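Local coordinates for protein glycosyl hydrolase family 88 (Pedobacter heparinus, PDB 3WIW) that probably hydrolyses unsaturated glucuronyl residues from heparin-derived oligosaccharides, as an alpha6/alpha6-barrel enzyme of glycoside hydrolase family 88, at residues L337-S341 with Y381-L385; L340-L346 with I356-S360. One frame throughout, in Å; residues are numbered along the deposited sequence.

Contact 1 of 2, residues L337-S341 with Y381-L385; sequences LKTLS and YLEAL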
ATOM      1  N   LEU A 337      -3.568  12.178  -9.304  1.00 10.55           N
ATOM      2  CA  LEU A 337      -3.158  13.061  -8.221  1.00 11.18           C
ATOM      3  C   LEU A 337      -3.881  14.405  -8.231  1.00 12.43           C
ATOM      4  O   LEU A 337      -4.203  14.944  -7.162  1.00 12.56           O
ATOM      5  CB  LEU A 337      -1.638  13.253  -8.202  1.00 11.48           C
ATOM      6  CG  LEU A 337      -0.823  12.011  -7.857  1.00 12.26           C
ATOM      7  CD1 LEU A 337       0.648  12.387  -7.918  1.00 13.93           C
ATOM      8  CD2 LEU A 337      -1.219  11.486  -6.484  1.00 13.80           C
ATOM      9  N   LYS A 338      -4.151  14.941  -9.419  1.00 12.05           N
ATOM     10  CA  LYS A 338      -4.913  16.174  -9.482  1.00 13.15           C
ATOM     11  C   LYS A 338      -6.324  15.974  -8.929  1.00 12.68           C
ATOM     12  O   LYS A 338      -6.829  16.839  -8.219  1.00 14.11           O
ATOM     13  CB  LYS A 338      -4.925  16.718 -10.897  1.00 14.61           C
ATOM     14  CG  LYS A 338      -3.599  17.355 -11.260  1.00 16.53           C
ATOM     15  CD  LYS A 338      -3.515  17.721 -12.734  1.00 19.62           C
ATOM     16  CE  LYS A 338      -2.251  18.508 -13.008  1.00 21.11           C
ATOM     17  NZ  LYS A 338      -2.140  18.916 -14.426  1.00 23.48           N
ATOM     18  N   THR A 339      -6.962  14.843  -9.228  1.00 11.72           N
ATOM     19  CA  THR A 339      -8.280  14.546  -8.658  1.00 12.29           C
ATOM     20  C   THR A 339      -8.225  14.346  -7.138  1.00 11.37           C
ATOM     21  O   THR A 339      -9.054  14.898  -6.392  1.00 11.55           O
ATOM     22  CB  THR A 339      -8.934  13.319  -9.341  1.00 13.66           C
ATOM     23  OG1 THR A 339      -9.100  13.578 -10.741  1.00 15.96           O
ATOM     24  CG2 THR A 339     -10.311  13.025  -8.735  1.00 14.22           C
ATOM     25  N   LEU A 340      -7.258  13.560  -6.675  1.00 10.15           N
ATOM     26  CA  LEU A 340      -7.111  13.322  -5.244  1.00 10.79           C
ATOM     27  C   LEU A 340      -6.807  14.593  -4.465  1.00 11.12           C
ATOM     28  O   LEU A 340      -7.139  14.681  -3.285  1.00 11.57           O
ATOM     29  CB  LEU A 340      -6.037  12.266  -4.961  1.00 10.10           C
ATOM     30  CG  LEU A 340      -6.424  10.842  -5.354  1.00  8.82           C
ATOM     31  CD1 LEU A 340      -5.255   9.956  -4.974  1.00  9.83           C
ATOM     32  CD2 LEU A 340      -7.691  10.336  -4.643  1.00 10.44           C
ATOM     33  N   SER A 341      -6.190  15.574  -5.131  1.00 11.18           N
ATOM     34  CA  SER A 341      -5.793  16.831  -4.503  1.00 11.52           C
ATOM     35  C   SER A 341      -6.867  17.914  -4.585  1.00 12.55           C
ATOM     36  O   SER A 341      -6.680  19.013  -4.054  1.00 13.27           O
ATOM     37  CB  SER A 341      -4.498  17.357  -5.129  1.00 11.57           C
ATOM     38  OG  SER A 341      -3.462  16.401  -5.031  1.00 11.70           O
ATOM     39  N   TYR A 381      -0.776   8.143  -0.912  1.00  9.02           N
ATOM     40  CA  TYR A 381      -0.903   9.450  -1.527  1.00 10.00           C
ATOM     41  C   TYR A 381       0.344  10.304  -1.322  1.00  8.98           C
ATOM     42  O   TYR A 381       0.884  10.864  -2.279  1.00  9.69           O
ATOM     43  CB  TYR A 381      -2.135  10.156  -0.966  1.00  9.76           C
ATOM     44  CG  TYR A 381      -2.303  11.591  -1.395  1.00 10.53           C
ATOM     45  CD1 TYR A 381      -2.580  11.918  -2.722  1.00 10.81           C
ATOM     46  CD2 TYR A 381      -2.217  12.614  -0.469  1.00 10.16           C
ATOM     47  CE1 TYR A 381      -2.779  13.263  -3.120  1.00 10.90           C
ATOM     48  CE2 TYR A 381      -2.411  13.947  -0.838  1.00 11.04           C
ATOM     49  CZ  TYR A 381      -2.687  14.262  -2.164  1.00 11.76           C
ATOM     50  OH  TYR A 381      -2.870  15.580  -2.517  1.00 12.91           O
ATOM     51  N   LEU A 382       0.850  10.382  -0.088  1.00  9.08           N
ATOM     52  CA  LEU A 382       2.079  11.152   0.105  1.00  9.34           C
ATOM     53  C   LEU A 382       3.263  10.487  -0.600  1.00  8.87           C
ATOM     54  O   LEU A 382       4.147  11.187  -1.123  1.00 10.38           O
ATOM     55  CB  LEU A 382       2.389  11.416   1.584  1.00  9.80           C
ATOM     56  CG  LEU A 382       1.380  12.306   2.315  1.00 10.85           C
ATOM     57  CD1 LEU A 382       1.994  12.776   3.614  1.00 12.05           C
ATOM     58  CD2 LEU A 382       0.942  13.509   1.470  1.00 12.95           C
ATOM     59  N   GLU A 383       3.297   9.158  -0.656  1.00 10.07           N
ATOM     60  CA  GLU A 383       4.368   8.483  -1.393  1.00 10.73           C
ATOM     61  C   GLU A 383       4.330   8.910  -2.855  1.00 10.21           C
ATOM     62  O   GLU A 383       5.363   9.237  -3.456  1.00 10.76           O
ATOM     63  CB  GLU A 383       4.204   6.985  -1.279  1.00 10.19           C
ATOM     64  CG  GLU A 383       5.389   6.219  -1.832  1.00 10.55           C
ATOM     65  CD  GLU A 383       5.142   4.750  -1.701  1.00 10.76           C
ATOM     66  OE1 GLU A 383       5.577   4.177  -0.688  1.00 11.99           O
ATOM     67  OE2 GLU A 383       4.473   4.158  -2.581  1.00 10.59           O
ATOM     68  N   ALA A 384       3.120   8.968  -3.420  1.00  9.94           N
ATOM     69  CA  ALA A 384       2.957   9.396  -4.806  1.00 10.46           C
ATOM     70  C   ALA A 384       3.380  10.862  -5.016  1.00  9.90           C
ATOM     71  O   ALA A 384       4.046  11.195  -6.009  1.00 10.82           O
ATOM     72  CB  ALA A 384       1.508   9.162  -5.261  1.00 10.51           C
ATOM     73  N   LEU A 385       3.014  11.738  -4.079  1.00 10.35           N
ATOM     74  CA  LEU A 385       3.447  13.131  -4.161  1.00 11.35           C
ATOM     75  C   LEU A 385       4.977  13.232  -4.144  1.00 12.01           C
ATOM     76  O   LEU A 385       5.563  14.009  -4.893  1.00 12.25           O
ATOM     77  CB  LEU A 385       2.889  13.975  -3.017  1.00 12.28           C
ATOM     78  CG  LEU A 385       1.374  14.154  -2.949  1.00 12.29           C
ATOM     79  CD1 LEU A 385       1.010  15.255  -1.978  1.00 12.86           C
ATOM     80  CD2 LEU A 385       0.770  14.464  -4.306  1.00 13.52           C
TER
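Two helices of the alpha6/alpha6-barrel, 327-340 and 375-392, meet here in a buried, mostly apolar helix-helix contact with one hydrogen-bonded hydroxyl pair. The closest CA atoms across it, those of Leu337 and Leu385, are 7.8 Å apart, so side chains fill the gap. Leu337 does most of the filling on its helix: its CD2 lies 3.8 Å from Ala384 CB and 4.0 Å from Tyr381 CD1, while its CD1 reaches Leu385 CD2 at 4.2 Å. One turn on, Leu340 CB packs 3.9 Å from Tyr381 CE1. Leu337 and Ala384 also touch helix 306-322, which adjoins the same seam. At the end of helix 327-340 the Tyr381 ring extends far enough for its OH to donate to Ser341 OG (2.7 Å), and Ser341 OG in turn donates to Leu337 O (2.7 Å), the carbonyl that also accepts from Ser341 N (2.9 Å). The phenol is thus tied, through one serine, to the last turn of the opposing helix, leaving its hydroxyl satisfied within a largely hydrophobic interface.

Contact 2 of 2, residues L340-L346 with I356-S360; sequences LSSDEYL and ILKHS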
ATOM      1  N   LEU A 340      -7.258  13.560  -6.675  1.00 10.15           N
ATOM      2  CA  LEU A 340      -7.111  13.322  -5.244  1.00 10.79           C
ATOM      3  C   LEU A 340      -6.807  14.593  -4.465  1.00 11.12           C
ATOM      4  O   LEU A 340      -7.139  14.681  -3.285  1.00 11.57           O
ATOM      5  CB  LEU A 340      -6.037  12.266  -4.961  1.00 10.10           C
ATOM      6  CG  LEU A 340      -6.424  10.842  -5.354  1.00  8.82           C
ATOM      7  CD1 LEU A 340      -5.255   9.956  -4.974  1.00  9.83           C
ATOM      8  CD2 LEU A 340      -7.691  10.336  -4.643  1.00 10.44           C
ATOM      9  N   SER A 341      -6.190  15.574  -5.131  1.00 11.18           N
ATOM     10  CA  SER A 341      -5.793  16.831  -4.503  1.00 11.52           C
ATOM     11  C   SER A 341      -6.867  17.914  -4.585  1.00 12.55           C
ATOM     12  O   SER A 341      -6.680  19.013  -4.054  1.00 13.27           O
ATOM     13  CB  SER A 341      -4.498  17.357  -5.129  1.00 11.57           C
ATOM     14  OG  SER A 341      -3.462  16.401  -5.031  1.00 11.70           O
ATOM     15  N   SER A 342      -7.977  17.611  -5.261  1.00 12.62           N
ATOM     16  CA  SER A 342      -9.084  18.549  -5.404  1.00 12.35           C
ATOM     17  C   SER A 342      -9.940  18.570  -4.132  1.00 11.50           C
ATOM     18  O   SER A 342      -9.830  17.706  -3.274  1.00 12.73           O
ATOM     19  CB  SER A 342      -9.935  18.173  -6.624  1.00 13.77           C
ATOM     20  OG  SER A 342     -10.736  17.039  -6.382  1.00 13.53           O
ATOM     21  N   ASP A 343     -10.829  19.551  -4.034  1.00 11.84           N
ATOM     22  CA  ASP A 343     -11.713  19.689  -2.884  1.00 12.26           C
ATOM     23  C   ASP A 343     -12.510  18.431  -2.589  1.00 10.70           C
ATOM     24  O   ASP A 343     -12.781  18.133  -1.438  1.00 11.97           O
ATOM     25  CB  ASP A 343     -12.700  20.847  -3.158  1.00 13.39           C
ATOM     26  CG  ASP A 343     -13.800  20.976  -2.092  1.00 15.68           C
ATOM     27  OD1 ASP A 343     -14.886  20.343  -2.212  1.00 16.26           O
ATOM     28  OD2 ASP A 343     -13.568  21.707  -1.106  1.00 18.05           O
ATOM     29  N   GLU A 344     -12.872  17.698  -3.637  1.00 10.93           N
ATOM     30  CA  GLU A 344     -13.688  16.503  -3.503  1.00 10.71           C
ATOM     31  C   GLU A 344     -12.987  15.432  -2.672  1.00 10.28           C
ATOM     32  O   GLU A 344     -13.647  14.721  -1.912  1.00 10.92           O
ATOM     33  CB  GLU A 344     -13.969  15.942  -4.891  1.00 11.46           C
ATOM     34  CG  GLU A 344     -14.873  14.724  -4.897  1.00 12.83           C
ATOM     35  CD  GLU A 344     -15.121  14.193  -6.310  1.00 13.49           C
ATOM     36  OE1 GLU A 344     -14.530  14.722  -7.282  1.00 14.45           O
ATOM     37  OE2 GLU A 344     -15.902  13.231  -6.456  1.00 14.10           O
ATOM     38  N   TYR A 345     -11.657  15.319  -2.803  1.00 10.36           N
ATOM     39  CA  TYR A 345     -10.881  14.260  -2.140  1.00  9.96           C
ATOM     40  C   TYR A 345      -9.939  14.700  -1.025  1.00 10.16           C
ATOM     41  O   TYR A 345      -9.635  13.918  -0.127  1.00 10.76           O
ATOM     42  CB  TYR A 345     -10.120  13.414  -3.171  1.00 10.63           C
ATOM     43  CG  TYR A 345     -11.038  12.495  -3.926  1.00 10.32           C
ATOM     44  CD1 TYR A 345     -11.353  11.236  -3.431  1.00 10.97           C
ATOM     45  CD2 TYR A 345     -11.629  12.896  -5.108  1.00 10.03           C
ATOM     46  CE1 TYR A 345     -12.209  10.383  -4.104  1.00 10.33           C
ATOM     47  CE2 TYR A 345     -12.497  12.046  -5.803  1.00 10.14           C
ATOM     48  CZ  TYR A 345     -12.799  10.803  -5.279  1.00 10.01           C
ATOM     49  OH  TYR A 345     -13.657   9.944  -5.922  1.00 11.34           O
ATOM     50  N   LEU A 346      -9.474  15.941  -1.085  1.00  9.96           N
ATOM     51  CA  LEU A 346      -8.468  16.404  -0.137  1.00  9.85           C
ATOM     52  C   LEU A 346      -9.137  17.181   0.988  1.00 11.60           C
ATOM     53  O   LEU A 346      -9.786  18.212   0.750  1.00 12.51           O
ATOM     54  CB  LEU A 346      -7.440  17.292  -0.848  1.00 10.57           C
ATOM     55  CG  LEU A 346      -6.321  17.852   0.022  1.00 11.63           C
ATOM     56  CD1 LEU A 346      -5.345  16.732   0.370  1.00 12.99           C
ATOM     57  CD2 LEU A 346      -5.595  18.956  -0.668  1.00 12.79           C
ATOM     58  N   ILE A 356      -5.797  13.022   5.616  1.00  9.67           N
ATOM     59  CA  ILE A 356      -5.477  13.847   4.454  1.00 10.18           C
ATOM     60  C   ILE A 356      -6.516  13.685   3.324  1.00 10.13           C
ATOM     61  O   ILE A 356      -7.013  14.668   2.809  1.00 11.02           O
ATOM     62  CB  ILE A 356      -4.062  13.528   3.953  1.00 11.51           C
ATOM     63  CG1 ILE A 356      -3.023  13.875   5.045  1.00 12.56           C
ATOM     64  CG2 ILE A 356      -3.765  14.276   2.664  1.00 12.00           C
ATOM     65  CD1 ILE A 356      -1.626  13.353   4.801  1.00 13.50           C
ATOM     66  N   LEU A 357      -6.844  12.449   2.946  1.00  9.60           N
ATOM     67  CA  LEU A 357      -7.819  12.169   1.893  1.00  9.63           C
ATOM     68  C   LEU A 357      -9.151  11.673   2.444  1.00  9.37           C
ATOM     69  O   LEU A 357      -9.244  11.187   3.580  1.00  9.97           O
ATOM     70  CB  LEU A 357      -7.283  11.106   0.946  1.00  9.82           C
ATOM     71  CG  LEU A 357      -6.064  11.465   0.106  1.00 10.14           C
ATOM     72  CD1 LEU A 357      -5.746  10.308  -0.843  1.00 11.86           C
ATOM     73  CD2 LEU A 357      -6.286  12.744  -0.672  1.00 10.90           C
ATOM     74  N   LYS A 358     -10.175  11.799   1.605  1.00 10.01           N
ATOM     75  CA  LYS A 358     -11.508  11.260   1.876  1.00  9.88           C
ATOM     76  C   LYS A 358     -11.831  10.106   0.921  1.00  9.36           C
ATOM     77  O   LYS A 358     -11.084   9.839  -0.030  1.00 10.32           O
ATOM     78  CB  LYS A 358     -12.530  12.372   1.676  1.00 10.40           C
ATOM     79  CG  LYS A 358     -12.347  13.517   2.664  1.00 11.48           C
ATOM     80  CD  LYS A 358     -13.272  14.707   2.353  1.00 12.07           C
ATOM     81  CE  LYS A 358     -12.837  15.496   1.114  1.00 12.09           C
ATOM     82  NZ  LYS A 358     -13.886  16.496   0.712  1.00 13.03           N
ATOM     83  N   HIS A 359     -12.931   9.399   1.180  1.00  9.64           N
ATOM     84  CA  HIS A 359     -13.553   8.518   0.158  1.00  9.32           C
ATOM     85  C   HIS A 359     -12.799   7.231  -0.192  1.00 10.10           C
ATOM     86  O   HIS A 359     -12.667   6.906  -1.376  1.00 10.56           O
ATOM     87  CB  HIS A 359     -13.885   9.273  -1.141  1.00 11.02           C
ATOM     88  CG  HIS A 359     -14.643  10.545  -0.936  1.00 12.18           C
ATOM     89  ND1 HIS A 359     -15.827  10.614  -0.230  1.00 13.98           N
ATOM     90  CD2 HIS A 359     -14.391  11.801  -1.373  1.00 12.32           C
ATOM     91  CE1 HIS A 359     -16.271  11.860  -0.247  1.00 14.08           C
ATOM     92  NE2 HIS A 359     -15.399  12.605  -0.912  1.00 13.93           N
ATOM     93  N   SER A 360     -12.296   6.516   0.815  1.00  9.22           N
ATOM     94  CA  SER A 360     -11.850   5.135   0.609  1.00  8.07           C
ATOM     95  C   SER A 360     -12.924   4.131   1.018  1.00  8.68           C
ATOM     96  O   SER A 360     -13.888   4.485   1.713  1.00  9.75           O
ATOM     97  CB  SER A 360     -10.547   4.842   1.356  1.00  8.58           C
ATOM     98  OG  SER A 360      -9.478   5.513   0.720  1.00  9.16           O
TER
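A single antiparallel beta bridge, Leu346 with Leu357 (CA atoms 4.7 Å apart), joins the two ends of the loop that follows helix 327-340 of the alpha6/alpha6-barrel. Lys358 N donates to Tyr345 O (2.8 Å) on one side of this non-hydrogen-bonded pair, and a backbone hydrogen bond between Ile356 and Ala347 closes the other; Tyr345 O also receives a CA-H...O contact from Leu357 CA at 3.2 Å. Before the bridge, Ser342 O accepts from Tyr345 N (3.0 Å) and Leu346 N (2.8 Å). Lys358 folds its side chain back, its NZ donating to Asp343 O (2.9 Å) and weakly to Glu344 O (3.2 Å), while the Asp343 carboxylate forms a salt bridge with Lys348. Asp378 accepts from the backbone nitrogens of Ile356 and Leu357, and Leu357 O accepts from Asn352 ND2. Leu346 CD1 packs against Ile356 CG2 (3.7 Å). His359 ND1 is hydrogen-bonded to Asp371 OD1, and the imidazole edge meets the Tyr345 ring face in an offset edge-to-face pair, centroids 5.1 Å apart and planes at 84°.

Contacts 1 and 2 lie with their centres about 9 Å apart, on the same side of the chain's centre, and share Leu340 and Ser341, where helix 327-340 gives way to loop. Along the chain, 337-341 runs into 340-346; the loop then returns as 356-360 before helix 375-392 supplies 381-385. Tyr381 joins the two contacts, with its CB 3.6 Å from Leu357 CD1 and its CE2 3.8 Å from Ile356 CG2, so the connecting loop is packed onto the helix pair it links. Helix 30-49 borders both contacts. Tyr381 and His359 each lie about 11 Å, between side chains, from a predicted substrate-binding residue, Trp250 and Arg246 respectively, which places both contacts in the barrel scaffold near the predicted site.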